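Local coordinates for Non-structural protein 11 (Prrsv 16244b, PDB 5EYI) that probably cleaves viral RNA at uridylates as an endoribonuclease, degrading polyuridine tracts so that host double-stranded RNA sensors are not activated, at residues 8-16 with 203-211; 31-42 with 47-55. The protein carries 1 engineered substitution. All coordinates share one frame; numbering follows the deposited sequence.

Contact 1 (8-16 with 203-211); sequences LPKVAHNLG and MMLDFKEVR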
loop_
_atom_site.group_PDB
_atom_site.type_symbol
_atom_site.label_atom_id
_atom_site.label_comp_id
_atom_site.label_asym_id
_atom_site.label_seq_id
_atom_site.Cartn_x
_atom_site.Cartn_y
_atom_site.Cartn_z
ATOM N N LEU A 8 -21.196 16.591 -5.393
ATOM C CA LEU A 8 -21.018 16.784 -3.954
ATOM C C LEU A 8 -19.921 17.845 -3.772
ATOM O O LEU A 8 -19.006 17.914 -4.595
ATOM C CB LEU A 8 -20.615 15.472 -3.276
ATOM C CG LEU A 8 -21.639 14.322 -3.370
ATOM C CD1 LEU A 8 -21.019 13.024 -2.892
ATOM C CD2 LEU A 8 -22.885 14.638 -2.575
ATOM N N PRO A 9 -20.012 18.685 -2.719
ATOM C CA PRO A 9 -19.043 19.800 -2.633
ATOM C C PRO A 9 -17.569 19.411 -2.775
ATOM O O PRO A 9 -16.828 20.064 -3.508
ATOM C CB PRO A 9 -19.339 20.415 -1.266
ATOM C CG PRO A 9 -20.796 20.147 -1.054
ATOM C CD PRO A 9 -21.091 18.827 -1.721
ATOM N N LYS A 10 -17.178 18.328 -2.113
ATOM C CA LYS A 10 -15.794 17.848 -2.128
ATOM C C LYS A 10 -15.194 17.584 -3.512
ATOM O O LYS A 10 -13.999 17.798 -3.697
ATOM C CB LYS A 10 -15.651 16.600 -1.261
ATOM C CG LYS A 10 -16.458 15.390 -1.719
ATOM C CD LYS A 10 -16.593 14.387 -0.595
ATOM C CE LYS A 10 -17.523 13.261 -0.995
ATOM N NZ LYS A 10 -17.717 12.317 0.135
ATOM N N VAL A 11 -16.008 17.122 -4.468
ATOM C CA VAL A 11 -15.540 16.856 -5.833
ATOM C C VAL A 11 -15.045 18.152 -6.472
ATOM O O VAL A 11 -13.935 18.198 -7.024
ATOM C CB VAL A 11 -16.647 16.217 -6.714
ATOM C CG1 VAL A 11 -16.336 16.334 -8.196
ATOM C CG2 VAL A 11 -16.842 14.753 -6.347
ATOM N N ALA A 12 -15.882 19.185 -6.412
ATOM C CA ALA A 12 -15.523 20.502 -6.951
ATOM C C ALA A 12 -14.339 21.100 -6.192
ATOM O O ALA A 12 -13.429 21.627 -6.819
ATOM C CB ALA A 12 -16.715 21.453 -6.911
ATOM N N HIS A 13 -14.348 21.003 -4.855
ATOM C CA HIS A 13 -13.253 21.537 -4.035
ATOM C C HIS A 13 -11.916 20.925 -4.457
ATOM O O HIS A 13 -10.936 21.646 -4.657
ATOM C CB HIS A 13 -13.453 21.277 -2.543
ATOM C CG HIS A 13 -14.657 21.928 -1.948
ATOM N ND1 HIS A 13 -15.332 22.967 -2.552
ATOM C CD2 HIS A 13 -15.298 21.700 -0.779
ATOM C CE1 HIS A 13 -16.349 23.330 -1.792
ATOM N NE2 HIS A 13 -16.342 22.585 -0.704
ATOM N N ASN A 14 -11.897 19.611 -4.653
ATOM C CA ASN A 14 -10.678 18.914 -5.080
ATOM C C ASN A 14 -10.141 19.387 -6.433
ATOM O O ASN A 14 -8.959 19.215 -6.704
ATOM C CB ASN A 14 -10.899 17.393 -5.093
ATOM C CG ASN A 14 -11.183 16.828 -3.702
ATOM O OD1 ASN A 14 -10.844 17.434 -2.696
ATOM N ND2 ASN A 14 -11.813 15.674 -3.646
ATOM N N LEU A 15 -11.008 19.950 -7.281
ATOM C CA LEU A 15 -10.596 20.590 -8.545
ATOM C C LEU A 15 -10.324 22.111 -8.431
ATOM O O LEU A 15 -10.001 22.751 -9.423
ATOM C CB LEU A 15 -11.651 20.331 -9.633
ATOM C CG LEU A 15 -11.797 18.882 -10.093
ATOM C CD1 LEU A 15 -13.071 18.692 -10.896
ATOM C CD2 LEU A 15 -10.586 18.457 -10.905
ATOM N N GLY A 16 -10.444 22.670 -7.231
ATOM C CA GLY A 16 -10.172 24.081 -6.982
ATOM C C GLY A 16 -11.354 25.023 -7.161
ATOM O O GLY A 16 -11.152 26.234 -7.322
ATOM N N MET A 203 -3.926 6.683 -7.181
ATOM C CA MET A 203 -5.150 6.910 -7.952
ATOM C C MET A 203 -5.838 8.172 -7.472
ATOM O O MET A 203 -5.337 8.875 -6.592
ATOM C CB MET A 203 -6.087 5.684 -7.875
ATOM C CG MET A 203 -6.543 5.309 -6.473
ATOM S SD MET A 203 -7.338 3.686 -6.391
ATOM C CE MET A 203 -8.905 4.099 -7.128
ATOM N N MET A 204 -6.966 8.482 -8.086
ATOM C CA MET A 204 -7.762 9.617 -7.686
ATOM C C MET A 204 -9.109 9.155 -7.149
ATOM O O MET A 204 -9.689 8.175 -7.641
ATOM C CB MET A 204 -7.921 10.594 -8.851
ATOM C CG MET A 204 -6.699 11.483 -9.051
ATOM S SD MET A 204 -7.016 12.701 -10.327
ATOM C CE MET A 204 -6.068 14.101 -9.737
ATOM N N LEU A 205 -9.562 9.865 -6.112
ATOM C CA LEU A 205 -10.887 9.708 -5.523
ATOM C C LEU A 205 -11.488 11.098 -5.450
ATOM O O LEU A 205 -10.916 11.980 -4.796
ATOM C CB LEU A 205 -10.779 9.094 -4.131
ATOM C CG LEU A 205 -12.013 9.065 -3.230
ATOM C CD1 LEU A 205 -13.245 8.516 -3.932
ATOM C CD2 LEU A 205 -11.701 8.229 -2.004
ATOM N N ASP A 206 -12.611 11.303 -6.147
ATOM C CA ASP A 206 -13.231 12.635 -6.287
ATOM C C ASP A 206 -12.230 13.670 -6.827
ATOM O O ASP A 206 -12.228 14.814 -6.396
ATOM C CB ASP A 206 -13.827 13.113 -4.938
ATOM C CG ASP A 206 -14.877 12.164 -4.382
ATOM O OD1 ASP A 206 -15.620 11.556 -5.181
ATOM O OD2 ASP A 206 -14.986 12.043 -3.139
ATOM N N PHE A 207 -11.379 13.245 -7.760
ATOM C CA PHE A 207 -10.276 14.056 -8.310
ATOM C C PHE A 207 -9.179 14.480 -7.318
ATOM O O PHE A 207 -8.425 15.393 -7.605
ATOM C CB PHE A 207 -10.809 15.294 -9.054
ATOM C CG PHE A 207 -11.770 14.967 -10.163
ATOM C CD1 PHE A 207 -11.306 14.446 -11.370
ATOM C CD2 PHE A 207 -13.134 15.192 -10.010
ATOM C CE1 PHE A 207 -12.184 14.154 -12.400
ATOM C CE2 PHE A 207 -14.018 14.899 -11.041
ATOM C CZ PHE A 207 -13.540 14.381 -12.241
ATOM N N LYS A 208 -9.068 13.811 -6.178
ATOM C CA LYS A 208 -8.013 14.081 -5.215
ATOM C C LYS A 208 -7.019 12.933 -5.320
ATOM O O LYS A 208 -7.411 11.772 -5.283
ATOM C CB LYS A 208 -8.609 14.178 -3.811
ATOM C CG LYS A 208 -7.634 14.121 -2.646
ATOM C CD LYS A 208 -7.099 15.481 -2.258
ATOM C CE LYS A 208 -8.069 16.220 -1.349
ATOM N NZ LYS A 208 -8.040 15.705 0.051
ATOM N N GLU A 209 -5.737 13.263 -5.440
ATOM C CA GLU A 209 -4.672 12.255 -5.463
ATOM C C GLU A 209 -4.605 11.542 -4.128
ATOM O O GLU A 209 -4.445 12.172 -3.091
ATOM C CB GLU A 209 -3.311 12.894 -5.765
ATOM C CG GLU A 209 -3.145 13.356 -7.208
ATOM C CD GLU A 209 -2.896 12.226 -8.200
ATOM O OE1 GLU A 209 -2.762 12.546 -9.403
ATOM O OE2 GLU A 209 -2.834 11.028 -7.804
ATOM N N VAL A 210 -4.760 10.227 -4.160
ATOM C CA VAL A 210 -4.720 9.403 -2.956
ATOM C C VAL A 210 -3.843 8.206 -3.227
ATOM O O VAL A 210 -3.466 7.955 -4.375
ATOM C CB VAL A 210 -6.132 8.924 -2.537
ATOM C CG1 VAL A 210 -7.039 10.114 -2.235
ATOM C CG2 VAL A 210 -6.777 8.026 -3.601
ATOM N N ARG A 211 -3.550 7.463 -2.168
ATOM C CA ARG A 211 -2.880 6.182 -2.269
ATOM C C ARG A 211 -3.748 5.105 -1.633
ATOM O O ARG A 211 -4.342 5.328 -0.586
ATOM C CB ARG A 211 -1.509 6.239 -1.592
ATOM C CG ARG A 211 -0.547 7.224 -2.251
ATOM C CD ARG A 211 0.800 7.301 -1.543
ATOM N NE ARG A 211 1.592 8.445 -2.005
ATOM C CZ ARG A 211 1.468 9.707 -1.581
ATOM N NH1 ARG A 211 0.573 10.051 -0.654
ATOM N NH2 ARG A 211 2.259 10.650 -2.095
HETATM O O HOH W 1 -7.294 17.462 -8.911
#
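Asn14 gives its side-chain amide to the backbone of Asp206. ND2 of Asn14 lies 2.9 Å from O of Asp206, and the N-H points almost straight at it (160°). The acceptor is in the plane of the Asn14 amide, but ND2 stands above the carbonyl plane of Asp206. ND2 is also bonded to Ser161. Further along, a water joins the two backbones, donating to O of Phe207 at 2.7 Å and, over a longer distance, to O of Asn14.

The Asp206 carboxylate sits beside the helix. Its OD2 lies 3.5 Å from CE of Lys10, while NZ of Lys10 stays 4.3 Å from that oxygen, too far for a salt bridge. The two groups have stronger partners elsewhere: Glu111 pairs with Lys10, and Ser106 and Ser161 bond to Asp206. At the oxygen of the same amide, OD1 of Asn14 approaches CE of Lys208 at 3.3 Å. Bends at chi2 and chi3 (89° and 83°) fold the Lys208 chain so that CE comes to this oxygen.

Packing takes over at Phe207. CD1 of Leu15 sits over one face of the ring, 4.0 Å from its centroid, as a CH-pi contact. CG1 of Val11 meets the ring at its edge, 3.9 Å from CD2 of Phe207. Leu89 of strand 85-93 also touches Val11 and Phe207.

Asp206 and Phe207 are the central pair of a type I' turn, both with positive phi. The arrangement is a beta hairpin of the NendoU domain, its tight turn set against the helix 9-14 of the N-terminal domain.

Contact 2 (31-42 with 47-55); sequences VELAPHWPVVTT and KWPDRLVAS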
loop_
_atom_site.group_PDB
_atom_site.type_symbol
_atom_site.label_atom_id
_atom_site.label_comp_id
_atom_site.label_asym_id
_atom_site.label_seq_id
_atom_site.Cartn_x
_atom_site.Cartn_y
_atom_site.Cartn_z
ATOM N N VAL A 31 -23.063 37.171 -9.243
ATOM C CA VAL A 31 -22.889 36.843 -10.665
ATOM C C VAL A 31 -21.934 37.807 -11.393
ATOM O O VAL A 31 -21.227 37.419 -12.328
ATOM C CB VAL A 31 -24.273 36.756 -11.376
ATOM C CG1 VAL A 31 -24.949 38.125 -11.477
ATOM C CG2 VAL A 31 -24.137 36.104 -12.745
ATOM N N GLU A 32 -21.905 39.054 -10.930
ATOM C CA GLU A 32 -20.990 40.076 -11.455
ATOM C C GLU A 32 -19.508 39.780 -11.167
ATOM O O GLU A 32 -18.643 40.280 -11.888
ATOM C CB GLU A 32 -21.374 41.511 -11.004
ATOM C CG GLU A 32 -22.018 41.680 -9.622
ATOM C CD GLU A 32 -23.523 41.390 -9.618
ATOM O OE1 GLU A 32 -23.945 40.436 -8.920
ATOM O OE2 GLU A 32 -24.283 42.085 -10.333
ATOM N N LEU A 33 -19.218 38.973 -10.138
ATOM C CA LEU A 33 -17.841 38.520 -9.841
ATOM C C LEU A 33 -17.453 37.183 -10.470
ATOM O O LEU A 33 -16.283 36.814 -10.443
ATOM C CB LEU A 33 -17.610 38.462 -8.323
ATOM C CG LEU A 33 -17.552 39.838 -7.644
ATOM C CD1 LEU A 33 -17.603 39.719 -6.124
ATOM C CD2 LEU A 33 -16.306 40.595 -8.085
ATOM N N ALA A 34 -18.407 36.471 -11.062
ATOM C CA ALA A 34 -18.130 35.160 -11.665
ATOM C C ALA A 34 -17.117 35.170 -12.814
ATOM O O ALA A 34 -16.456 34.158 -13.038
ATOM C CB ALA A 34 -19.429 34.491 -12.109
ATOM N N PRO A 35 -16.986 36.302 -13.549
ATOM C CA PRO A 35 -15.885 36.392 -14.525
ATOM C C PRO A 35 -14.473 36.419 -13.924
ATOM O O PRO A 35 -13.506 36.223 -14.655
ATOM C CB PRO A 35 -16.168 37.716 -15.257
ATOM C CG PRO A 35 -17.635 37.909 -15.118
ATOM C CD PRO A 35 -17.953 37.403 -13.740
ATOM N N HIS A 36 -14.358 36.645 -12.617
ATOM C CA HIS A 36 -13.065 36.826 -11.958
ATOM C C HIS A 36 -12.705 35.748 -10.930
ATOM O O HIS A 36 -11.675 35.860 -10.268
ATOM C CB HIS A 36 -13.059 38.212 -11.319
ATOM C CG HIS A 36 -13.432 39.297 -12.282
ATOM N ND1 HIS A 36 -14.592 40.033 -12.166
ATOM C CD2 HIS A 36 -12.828 39.722 -13.417
ATOM C CE1 HIS A 36 -14.666 40.895 -13.164
ATOM N NE2 HIS A 36 -13.611 40.722 -13.940
ATOM N N TRP A 37 -13.530 34.702 -10.822
ATOM C CA TRP A 37 -13.306 33.593 -9.883
ATOM C C TRP A 37 -13.520 32.261 -10.580
ATOM O O TRP A 37 -14.344 32.174 -11.480
ATOM C CB TRP A 37 -14.282 33.709 -8.713
ATOM C CG TRP A 37 -13.912 34.790 -7.787
ATOM C CD1 TRP A 37 -14.330 36.080 -7.825
ATOM C CD2 TRP A 37 -13.011 34.687 -6.684
ATOM N NE1 TRP A 37 -13.757 36.792 -6.810
ATOM C CE2 TRP A 37 -12.939 35.962 -6.090
ATOM C CE3 TRP A 37 -12.255 33.636 -6.137
ATOM C CZ2 TRP A 37 -12.142 36.225 -4.980
ATOM C CZ3 TRP A 37 -11.471 33.891 -5.026
ATOM C CH2 TRP A 37 -11.420 35.180 -4.456
ATOM N N PRO A 38 -12.783 31.213 -10.179
ATOM C CA PRO A 38 -13.216 29.886 -10.634
ATOM C C PRO A 38 -14.608 29.581 -10.075
ATOM O O PRO A 38 -14.832 29.732 -8.868
ATOM C CB PRO A 38 -12.163 28.936 -10.041
ATOM C CG PRO A 38 -11.009 29.802 -9.674
ATOM C CD PRO A 38 -11.586 31.138 -9.324
ATOM N N VAL A 39 -15.543 29.196 -10.937
ATOM C CA VAL A 39 -16.911 28.941 -10.485
ATOM C C VAL A 39 -17.389 27.550 -10.905
ATOM O O VAL A 39 -17.155 27.118 -12.021
ATOM C CB VAL A 39 -17.901 30.031 -10.962
ATOM C CG1 VAL A 39 -17.716 31.309 -10.151
ATOM C CG2 VAL A 39 -17.755 30.307 -12.455
ATOM N N VAL A 40 -18.034 26.856 -9.974
ATOM C CA VAL A 40 -18.711 25.604 -10.257
ATOM C C VAL A 40 -20.168 25.979 -10.479
ATOM O O VAL A 40 -20.733 26.780 -9.730
ATOM C CB VAL A 40 -18.525 24.538 -9.148
ATOM C CG1 VAL A 40 -18.946 25.037 -7.767
ATOM C CG2 VAL A 40 -19.281 23.259 -9.509
ATOM N N THR A 41 -20.761 25.425 -11.527
ATOM C CA THR A 41 -22.027 25.923 -12.039
ATOM C C THR A 41 -22.684 24.891 -12.949
ATOM O O THR A 41 -22.020 23.957 -13.409
ATOM C CB THR A 41 -21.806 27.238 -12.826
ATOM O OG1 THR A 41 -23.064 27.787 -13.235
ATOM C CG2 THR A 41 -20.906 27.015 -14.058
ATOM N N THR A 42 -23.986 25.056 -13.193
ATOM C CA THR A 42 -24.670 24.295 -14.249
ATOM C C THR A 42 -24.906 25.139 -15.502
ATOM O O THR A 42 -25.483 24.642 -16.470
ATOM C CB THR A 42 -25.997 23.667 -13.775
ATOM O OG1 THR A 42 -26.923 24.690 -13.417
ATOM C CG2 THR A 42 -25.764 22.774 -12.588
ATOM N N LYS A 47 -18.783 33.959 -20.442
ATOM C CA LYS A 47 -18.282 35.097 -19.671
ATOM C C LYS A 47 -17.484 34.689 -18.420
ATOM O O LYS A 47 -16.817 35.536 -17.832
ATOM C CB LYS A 47 -19.425 36.040 -19.274
ATOM C CG LYS A 47 -20.123 36.670 -20.467
ATOM C CD LYS A 47 -21.159 37.707 -20.061
ATOM C CE LYS A 47 -22.399 37.075 -19.451
ATOM N NZ LYS A 47 -23.602 37.920 -19.695
ATOM N N TRP A 48 -17.568 33.421 -18.006
ATOM C CA TRP A 48 -16.821 32.906 -16.853
ATOM C C TRP A 48 -15.717 31.966 -17.338
ATOM O O TRP A 48 -15.932 30.762 -17.431
ATOM C CB TRP A 48 -17.771 32.184 -15.885
ATOM C CG TRP A 48 -19.017 32.968 -15.565
ATOM C CD1 TRP A 48 -19.171 34.333 -15.588
ATOM C CD2 TRP A 48 -20.280 32.432 -15.169
ATOM N NE1 TRP A 48 -20.455 34.669 -15.249
ATOM C CE2 TRP A 48 -21.159 33.525 -14.987
ATOM C CE3 TRP A 48 -20.761 31.132 -14.959
ATOM C CZ2 TRP A 48 -22.487 33.356 -14.591
ATOM C CZ3 TRP A 48 -22.092 30.968 -14.569
ATOM C CH2 TRP A 48 -22.935 32.074 -14.391
ATOM N N PRO A 49 -14.519 32.513 -17.636
ATOM C CA PRO A 49 -13.501 31.703 -18.316
ATOM C C PRO A 49 -12.923 30.554 -17.508
ATOM O O PRO A 49 -12.449 29.591 -18.099
ATOM C CB PRO A 49 -12.408 32.723 -18.669
ATOM C CG PRO A 49 -12.576 33.817 -17.678
ATOM C CD PRO A 49 -14.043 33.887 -17.377
ATOM N N ASP A 50 -12.928 30.657 -16.184
ATOM C CA ASP A 50 -12.522 29.546 -15.326
ATOM C C ASP A 50 -13.787 29.024 -14.673
ATOM O O ASP A 50 -14.354 29.662 -13.789
ATOM C CB ASP A 50 -11.481 30.007 -14.312
ATOM C CG ASP A 50 -10.284 30.653 -14.988
ATOM O OD1 ASP A 50 -9.493 29.924 -15.612
ATOM O OD2 ASP A 50 -10.153 31.895 -14.932
ATOM N N ARG A 51 -14.271 27.893 -15.165
ATOM C CA ARG A 51 -15.533 27.358 -14.701
ATOM C C ARG A 51 -15.567 25.852 -14.789
ATOM O O ARG A 51 -14.964 25.257 -15.679
ATOM C CB ARG A 51 -16.708 27.972 -15.479
ATOM C CG ARG A 51 -16.692 27.699 -16.971
ATOM C CD ARG A 51 -17.908 28.300 -17.670
ATOM N NE ARG A 51 -17.964 27.886 -19.070
ATOM C CZ ARG A 51 -17.174 28.328 -20.048
ATOM N NH1 ARG A 51 -16.219 29.233 -19.824
ATOM N NH2 ARG A 51 -17.342 27.857 -21.283
ATOM N N LEU A 52 -16.278 25.249 -13.849
ATOM C CA LEU A 52 -16.462 23.812 -13.801
ATOM C C LEU A 52 -17.942 23.617 -14.026
ATOM O O LEU A 52 -18.736 23.917 -13.137
ATOM C CB LEU A 52 -16.029 23.259 -12.439
ATOM C CG LEU A 52 -16.145 21.744 -12.260
ATOM C CD1 LEU A 52 -15.233 21.021 -13.245
ATOM C CD2 LEU A 52 -15.836 21.356 -10.818
ATOM N N VAL A 53 -18.320 23.167 -15.223
ATOM C CA VAL A 53 -19.732 23.062 -15.569
ATOM C C VAL A 53 -20.199 21.645 -15.274
ATOM O O VAL A 53 -19.613 20.690 -15.775
ATOM C CB VAL A 53 -20.025 23.414 -17.048
ATOM C CG1 VAL A 53 -21.522 23.293 -17.331
ATOM C CG2 VAL A 53 -19.550 24.829 -17.376
ATOM N N ALA A 54 -21.242 21.535 -14.453
ATOM C CA ALA A 54 -21.932 20.277 -14.185
ATOM C C ALA A 54 -23.179 20.193 -15.062
ATOM O O ALA A 54 -24.031 21.086 -15.029
ATOM C CB ALA A 54 -22.335 20.214 -12.727
ATOM N N SER A 55 -23.297 19.129 -15.839
ATOM C CA SER A 55 -24.402 19.017 -16.788
ATOM C C SER A 55 -24.929 17.605 -16.844
ATOM O O SER A 55 -24.199 16.637 -16.615
ATOM C CB SER A 55 -23.949 19.446 -18.185
ATOM O OG SER A 55 -22.889 18.631 -18.656
HETATM O O HOH W 2 -14.547 32.562 -14.264
HETATM O O HOH W 3 -11.925 33.698 -14.047
HETATM O O HOH W 4 -25.633 22.031 -17.628
#
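Ala34 lays its methyl group on one face of the Trp48 indole. CB of Ala34 is 3.4 Å from the centroid of the five-membered ring and nearly on its normal, a close CH-pi contact. Around it, CD of Pro35 meets CD1 of Trp48 at 3.8 Å, and CG2 of Val31 comes obliquely to CZ2 on the six-membered ring. Thr41 comes to the ring edge, with OG1 3.6 Å from CZ3 of Trp48. That hydroxyl is anti to the backbone N of Thr41 (chi1 -175°), and it bonds to Asp22 and Gln43. CG2 of Val39 packs against CB of Trp48.

The backbones beyond the indole pair as parallel strands. Leu52 N bonds to Val39 O at 2.8 Å, and Ala54 N to Thr41 O at 2.7 Å. Val39 N and Thr41 N answer with bonds to Asp50 O and Leu52 O. On the face away from Trp48, Val40 and Leu52 point the same way, side by side, with CG2 of Val40 4.1 Å from CD2 of Leu52. NH1 of Arg51 bonds to Trp48 O at 2.9 Å, tying the first residue of the strand back to the loop before it. Its NH2 bonds to Asn44.

Strand 51-55 lies between strand 39-41 and the antiparallel strand 85-93, whose Phe92 makes a cation-pi contact with Arg51. Val40 and Leu52 rest on Ala12 of helix 9-14.

From the N terminus, helix 9-14 comes first, and its partner 203-211 lies close to the end of the chain. Contact 1 closes a loop of almost the whole protein and ties the N-terminal domain to the NendoU domain. Contact 2 falls within that loop and closes a short one, with four residues between its segments, inside the N-terminal domain. The two do not cross. Their centres are about 18 Å apart, yet they touch at and just after the helix: Ala12 meets Val40 and Leu52, and CD1 of Leu15 lies 3.8 Å from CD2 of Leu52. The helix packs on the mixed sheet of its own domain as well as on the hairpin turn of the other.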